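PDB 3WA7: tannase from Lactobacillus plantarum, which hydrolyses the galloyl ester bonds of tannins, releasing gallic acid, as an esterase of the alpha/beta-hydrolase fold. Local coordinates for residues 219-224 and 257-262; 348-351 and 357-360. One frame throughout, in Å; residues are numbered along the deposited sequence. Where two conformers were deposited one is given.

Contact 1. Residues 219-224 and 257-262; sequences QFNGIN and LSLALK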
ATOM      1  N   GLN A 219      18.958  -5.086   5.465  1.00  5.23           N
ATOM      2  CA  GLN A 219      19.254  -4.921   4.049  1.00  5.82           C
ATOM      3  C   GLN A 219      20.394  -3.959   3.718  1.00  6.50           C
ATOM      4  O   GLN A 219      21.258  -4.276   2.896  1.00  8.33           O
ATOM      5  CB  GLN A 219      17.998  -4.471   3.307  1.00  4.62           C
ATOM      6  CG  GLN A 219      18.197  -4.324   1.800  1.00  4.07           C
ATOM      7  CD  GLN A 219      16.888  -4.110   1.071  1.00  3.41           C
ATOM      8  OE1 GLN A 219      15.933  -4.858   1.268  1.00  5.64           O
ATOM      9  NE2 GLN A 219      16.839  -3.092   0.218  1.00  5.01           N
ATOM     10  N   PHE A 220      20.418  -2.799   4.367  1.00  5.50           N
ATOM     11  CA  PHE A 220      21.437  -1.801   4.047  1.00  6.05           C
ATOM     12  C   PHE A 220      22.613  -1.599   4.996  1.00  5.98           C
ATOM     13  O   PHE A 220      23.430  -0.707   4.775  1.00  6.63           O
ATOM     14  CB  PHE A 220      20.758  -0.449   3.783  1.00  6.15           C
ATOM     15  CG  PHE A 220      19.989  -0.400   2.488  1.00  6.87           C
ATOM     16  CD1 PHE A 220      18.604  -0.241   2.484  1.00  8.81           C
ATOM     17  CD2 PHE A 220      20.653  -0.501   1.268  1.00  8.08           C
ATOM     18  CE1 PHE A 220      17.891  -0.182   1.278  1.00  8.98           C
ATOM     19  CE2 PHE A 220      19.950  -0.443   0.059  1.00  7.26           C
ATOM     20  CZ  PHE A 220      18.568  -0.281   0.068  1.00  7.60           C
ATOM     21  N   ASN A 221      22.719  -2.409   6.043  1.00  7.07           N
ATOM     22  CA  ASN A 221      23.847  -2.253   6.952  1.00  7.59           C
ATOM     23  C   ASN A 221      25.131  -2.411   6.146  1.00  8.41           C
ATOM     24  O   ASN A 221      25.237  -3.305   5.305  1.00  7.55           O
ATOM     25  CB  ASN A 221      23.802  -3.300   8.064  1.00  8.30           C
ATOM     26  CG  ASN A 221      25.017  -3.236   8.965  1.00  8.41           C
ATOM     27  OD1 ASN A 221      25.919  -4.070   8.871  1.00 10.64           O
ATOM     28  ND2 ASN A 221      25.056  -2.232   9.838  1.00  9.00           N
ATOM     29  N   GLY A 222      26.105  -1.544   6.398  1.00  8.53           N
ATOM     30  CA  GLY A 222      27.356  -1.621   5.664  1.00 10.81           C
ATOM     31  C   GLY A 222      27.427  -0.587   4.556  1.00 11.68           C
ATOM     32  O   GLY A 222      28.506  -0.262   4.065  1.00 12.54           O
ATOM     33  N   ILE A 223      26.266  -0.084   4.148  1.00 10.21           N
ATOM     34  CA  ILE A 223      26.181   0.938   3.111  1.00 10.99           C
ATOM     35  C   ILE A 223      25.900   2.219   3.889  1.00 11.42           C
ATOM     36  O   ILE A 223      24.761   2.486   4.277  1.00 12.39           O
ATOM     37  CB  ILE A 223      25.031   0.622   2.132  1.00 11.29           C
ATOM     38  CG1 ILE A 223      25.294  -0.733   1.463  1.00 12.83           C
ATOM     39  CG2 ILE A 223      24.907   1.729   1.092  1.00 12.64           C
ATOM     40  CD1 ILE A 223      24.136  -1.259   0.625  1.00 12.95           C
ATOM     41  N   ASN A 224      26.947   3.010   4.112  1.00 10.35           N
ATOM     42  CA  ASN A 224      26.829   4.218   4.919  1.00 12.04           C
ATOM     43  C   ASN A 224      26.446   5.544   4.279  1.00 11.95           C
ATOM     44  O   ASN A 224      26.297   6.544   4.978  1.00 14.03           O
ATOM     45  CB  ASN A 224      28.109   4.389   5.737  1.00 13.93           C
ATOM     46  CG  ASN A 224      28.411   3.170   6.582  1.00 15.41           C
ATOM     47  OD1 ASN A 224      27.515   2.606   7.210  1.00 15.99           O
ATOM     48  ND2 ASN A 224      29.671   2.756   6.604  1.00 18.16           N
ATOM     49  N   LEU A 257      23.777   1.967  15.471  1.00  9.78           N
ATOM     50  CA  LEU A 257      22.344   1.729  15.583  1.00  8.66           C
ATOM     51  C   LEU A 257      21.937   0.766  14.469  1.00  7.35           C
ATOM     52  O   LEU A 257      21.131  -0.141  14.673  1.00  7.22           O
ATOM     53  CB  LEU A 257      21.582   3.051  15.447  1.00 10.00           C
ATOM     54  CG  LEU A 257      20.133   3.071  15.940  1.00 14.58           C
ATOM     55  CD1 LEU A 257      20.087   2.711  17.424  1.00 15.39           C
ATOM     56  CD2 LEU A 257      19.542   4.457  15.714  1.00 16.78           C
ATOM     57  N   SER A 258      22.519   0.970  13.291  1.00  7.06           N
ATOM     58  CA  SER A 258      22.242   0.131  12.134  1.00  6.65           C
ATOM     59  C   SER A 258      22.598  -1.327  12.395  1.00  6.98           C
ATOM     60  O   SER A 258      21.831  -2.230  12.070  1.00  7.08           O
ATOM     61  CB  SER A 258      23.027   0.634  10.923  1.00  8.01           C
ATOM     62  OG  SER A 258      22.927  -0.274   9.840  1.00  9.01           O
ATOM     63  N   LEU A 259      23.769  -1.564  12.977  1.00  5.51           N
ATOM     64  CA  LEU A 259      24.181  -2.936  13.251  1.00  6.47           C
ATOM     65  C   LEU A 259      23.248  -3.588  14.268  1.00  7.21           C
ATOM     66  O   LEU A 259      22.879  -4.752  14.121  1.00  6.88           O
ATOM     67  CB  LEU A 259      25.625  -2.966  13.761  1.00  6.63           C
ATOM     68  CG  LEU A 259      26.242  -4.347  14.009  1.00  8.98           C
ATOM     69  CD1 LEU A 259      26.190  -5.178  12.735  1.00  9.90           C
ATOM     70  CD2 LEU A 259      27.688  -4.181  14.476  1.00  9.64           C
ATOM     71  N   ALA A 260      22.859  -2.831  15.290  1.00  6.45           N
ATOM     72  CA  ALA A 260      21.966  -3.340  16.325  1.00  8.26           C
ATOM     73  C   ALA A 260      20.596  -3.696  15.750  1.00  7.44           C
ATOM     74  O   ALA A 260      19.998  -4.708  16.125  1.00  7.97           O
ATOM     75  CB  ALA A 260      21.810  -2.304  17.434  1.00  8.32           C
ATOM     76  N   LEU A 261      20.098  -2.854  14.847  1.00  7.89           N
ATOM     77  CA  LEU A 261      18.805  -3.097  14.220  1.00  5.76           C
ATOM     78  C   LEU A 261      18.882  -4.332  13.334  1.00  5.49           C
ATOM     79  O   LEU A 261      17.966  -5.155  13.323  1.00  5.75           O
ATOM     80  CB  LEU A 261      18.373  -1.874  13.401  1.00  6.63           C
ATOM     81  CG  LEU A 261      17.759  -0.733  14.227  1.00  5.63           C
ATOM     82  CD1 LEU A 261      17.781   0.568  13.443  1.00  6.92           C
ATOM     83  CD2 LEU A 261      16.333  -1.104  14.608  1.00  7.36           C
ATOM     84  N   LYS A 262      19.983  -4.468  12.601  1.00  6.93           N
ATOM     85  CA  LYS A 262      20.157  -5.622  11.725  1.00  7.70           C
ATOM     86  C   LYS A 262      20.181  -6.911  12.538  1.00  7.50           C
ATOM     87  O   LYS A 262      19.535  -7.896  12.181  1.00  7.05           O
ATOM     88  CB  LYS A 262      21.455  -5.497  10.922  1.00  8.00           C
ATOM     89  CG  LYS A 262      21.851  -6.778  10.194  1.00  9.76           C
ATOM     90  CD  LYS A 262      22.953  -6.526   9.172  1.00 12.05           C
ATOM     91  CE  LYS A 262      23.338  -7.816   8.461  0.60 14.31           C
ATOM     92  NZ  LYS A 262      24.208  -8.626   9.615  0.40 14.96           N
TER
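Asn221, the first residue to leave helical geometry after helix 209-220, reaches helix 252-271 through its side-chain amide. Asn221 ND2 donates to Ser258 OG at 2.9 Å, with a nearly straight N-H...O angle of 175°, and the hydroxyl lies almost in the amide plane. With CG of Asn221 anti to the backbone N (chi1 176°), the amide is carried out beside Ser258 and Leu259. Ser258 OG also pairs with Glu217, about one turn back on helix 209-220, so the hydroxyl meets both the helix and the residue that leaves it. One turn on, the Lys262 chain crosses Asn221 at about a right angle, its CD packed 3.5 Å from Asn221 CB, while NZ bends away to the carbonyl O of Ala287. This is the tighter part of the contact, centred on the buried Ser258. Toward solvent the fit slackens: CD1 of the exposed Leu259 comes no nearer than 4.0 Å to Asn221 OD1. On the inner side, Leu261 packs against helix 209-220 and helix 373-377, while Gln219 and Ile223 rest on helix 332-339; the antiparallel hairpin of strands 225-232 and 241-249 joins the two segments along the chain.

Contact 2. Residues 348-351 and 357-360; sequences FDQL and ENNL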
ATOM      1  N   PHE A 348      12.392   4.646   9.586  1.00  6.47           N
ATOM      2  CA  PHE A 348      10.987   4.948   9.832  1.00  6.28           C
ATOM      3  C   PHE A 348      10.726   5.633  11.168  1.00  6.54           C
ATOM      4  O   PHE A 348      10.087   6.684  11.214  1.00  8.12           O
ATOM      5  CB  PHE A 348      10.152   3.667   9.718  1.00  5.76           C
ATOM      6  CG  PHE A 348      10.216   3.032   8.352  1.00  6.71           C
ATOM      7  CD1 PHE A 348      11.330   2.292   7.967  1.00  7.31           C
ATOM      8  CD2 PHE A 348       9.196   3.238   7.427  1.00  8.10           C
ATOM      9  CE1 PHE A 348      11.432   1.767   6.675  1.00  5.16           C
ATOM     10  CE2 PHE A 348       9.287   2.719   6.133  1.00  8.23           C
ATOM     11  CZ  PHE A 348      10.408   1.984   5.758  1.00  7.76           C
ATOM     12  N   ASP A 349      11.208   5.049  12.259  1.00  6.74           N
ATOM     13  CA  ASP A 349      10.996   5.674  13.555  1.00  6.91           C
ATOM     14  C   ASP A 349      12.193   6.562  13.883  1.00  7.48           C
ATOM     15  O   ASP A 349      13.107   6.155  14.604  1.00  6.65           O
ATOM     16  CB  ASP A 349      10.804   4.617  14.646  1.00  7.43           C
ATOM     17  CG  ASP A 349      10.216   5.203  15.918  1.00  6.57           C
ATOM     18  OD1 ASP A 349      10.222   6.443  16.055  1.00  6.98           O
ATOM     19  OD2 ASP A 349       9.751   4.430  16.779  1.00  5.03           O
ATOM     20  N   GLN A 350      12.190   7.774  13.333  1.00  8.29           N
ATOM     21  CA  GLN A 350      13.282   8.713  13.569  1.00  8.99           C
ATOM     22  C   GLN A 350      13.371   9.107  15.037  1.00  8.26           C
ATOM     23  O   GLN A 350      12.352   9.296  15.701  1.00  8.41           O
ATOM     24  CB  GLN A 350      13.111   9.948  12.686  1.00 11.03           C
ATOM     25  CG  GLN A 350      13.713   9.807  11.302  0.60 12.26           C
ATOM     26  CD  GLN A 350      15.214  10.013  11.315  0.60 14.62           C
ATOM     27  OE1 GLN A 350      15.697  11.097  11.644  0.60 16.08           O
ATOM     28  NE2 GLN A 350      15.962   8.973  10.963  0.60 14.82           N
ATOM     29  N   LEU A 351      14.596   9.229  15.542  1.00  8.02           N
ATOM     30  CA  LEU A 351      14.793   9.572  16.942  1.00  9.46           C
ATOM     31  C   LEU A 351      14.245  10.946  17.297  1.00 10.01           C
ATOM     32  O   LEU A 351      13.894  11.195  18.454  1.00 10.56           O
ATOM     33  CB  LEU A 351      16.280   9.496  17.304  1.00  8.43           C
ATOM     34  CG  LEU A 351      16.959   8.153  17.018  1.00 10.43           C
ATOM     35  CD1 LEU A 351      18.374   8.178  17.588  1.00 10.55           C
ATOM     36  CD2 LEU A 351      16.158   7.013  17.634  1.00  9.29           C
ATOM     37  N   GLU A 357       5.917   8.515   9.269  1.00  5.76           N
ATOM     38  CA  GLU A 357       5.351   7.527  10.173  1.00  4.41           C
ATOM     39  C   GLU A 357       5.263   8.056  11.608  1.00  5.57           C
ATOM     40  O   GLU A 357       4.330   7.719  12.336  1.00  5.74           O
ATOM     41  CB  GLU A 357       6.169   6.230  10.134  1.00  5.26           C
ATOM     42  CG  GLU A 357       6.089   5.459   8.811  1.00  7.66           C
ATOM     43  CD  GLU A 357       6.910   6.091   7.698  1.00  8.24           C
ATOM     44  OE1 GLU A 357       7.927   6.744   8.000  1.00  7.60           O
ATOM     45  OE2 GLU A 357       6.551   5.913   6.514  1.00 11.19           O
ATOM     46  N   ASN A 358       6.226   8.877  12.022  1.00  5.08           N
ATOM     47  CA  ASN A 358       6.187   9.441  13.375  1.00  5.76           C
ATOM     48  C   ASN A 358       4.918  10.291  13.512  1.00  6.26           C
ATOM     49  O   ASN A 358       4.215  10.232  14.525  1.00  6.57           O
ATOM     50  CB  ASN A 358       7.417  10.323  13.641  1.00  5.74           C
ATOM     51  CG  ASN A 358       8.688   9.516  13.879  1.00  6.79           C
ATOM     52  OD1 ASN A 358       9.700   9.719  13.209  1.00  6.61           O
ATOM     53  ND2 ASN A 358       8.640   8.603  14.842  1.00  6.37           N
ATOM     54  N   ASN A 359       4.637  11.076  12.474  1.00  6.68           N
ATOM     55  CA  ASN A 359       3.473  11.961  12.427  1.00  7.80           C
ATOM     56  C   ASN A 359       2.184  11.139  12.354  1.00  7.12           C
ATOM     57  O   ASN A 359       1.167  11.516  12.932  1.00  6.93           O
ATOM     58  CB  ASN A 359       3.599  12.881  11.207  1.00  6.48           C
ATOM     59  CG  ASN A 359       2.559  13.986  11.175  1.00  8.21           C
ATOM     60  OD1 ASN A 359       2.233  14.494  10.102  1.00  7.38           O
ATOM     61  ND2 ASN A 359       2.054  14.383  12.343  1.00  8.09           N
ATOM     62  N   LEU A 360       2.229  10.020  11.633  1.00  6.30           N
ATOM     63  CA  LEU A 360       1.068   9.137  11.522  1.00  5.24           C
ATOM     64  C   LEU A 360       0.654   8.650  12.908  1.00  5.27           C
ATOM     65  O   LEU A 360      -0.535   8.570  13.221  1.00  5.19           O
ATOM     66  CB  LEU A 360       1.401   7.912  10.654  1.00  4.41           C
ATOM     67  CG  LEU A 360       0.419   6.739  10.754  1.00  3.43           C
ATOM     68  CD1 LEU A 360      -0.925   7.134  10.134  1.00  4.52           C
ATOM     69  CD2 LEU A 360       1.004   5.514  10.043  1.00  3.88           C
TER
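Asn358 uses both ends of its amide to hold the loop 348-351. Asn358 ND2 donates to Asp349 OD1 at 2.9 Å, with an N-H...O angle of 147°; the oxygen lies close to the amide plane of the asparagine, but the donor reaches it from above the carboxylate plane. The two flat groups are correspondingly turned 58° apart. On the other side of the amide, Asn358 OD1 accepts a weak bond from the backbone N of Gln350 (3.2 Å) and also lies 3.5 Å from Gln350 CB. Beside this polar pair, Glu357 meets Phe348 at the ring edge: its carboxylate carbon CD is 3.7 Å from Phe348 CD2, near the ring plane. A bend at chi2 folds the Glu357 chain back and brings the carboxylate carbon to that edge, its plane turned 65° from the ring.

The backbone makes an inverse gamma turn about Asp349, closed by a weak bond from Gln350 N to Phe348 O. The same N-H therefore faces both the turn carbonyl and the asparagine oxygen, and a side chain from the short helix 356-360 braces a tight bend nine residues earlier in the chain.

The second shell fixes the carboxylate and the amide. OD1 of Asp349 also receives His370 ND1, while OD2 takes Thr372 OG1 and the backbone N of Phe371; these donors would probably favour the ionised aspartate. ND2 of Asn358 has a further acceptor in Lys369 O. Ser355 OG, from just before helix 356-360, links Phe348 O to Asn358 N. Farther out, Phe348 packs on Ala212 of helix 209-220 and on Thr422, and Glu357 OE2 is hydrogen-bonded to a glycerol, probably from the crystallisation liquor.

Overall arrangement
The two contacts follow one another along the chain, contact 1 closing before contact 2 opens. Their centres are 18 Å apart, yet their nearest atoms approach to about 4 Å without touching. Helix 209-220 bridges them: its end enters contact 1, while Asp213 within it bonds the backbone N of Phe348 and also packs on Leu261. Contact 1 lies toward the periphery, about 25 Å from the chain centre to its own centre, and contact 2 is deeper at about 17 Å. Contact 2 reaches toward the probable active site: the glycerol-bound side chain of Glu357 lies near, without touching, the likely triad of Ser163, Asp419 and His451.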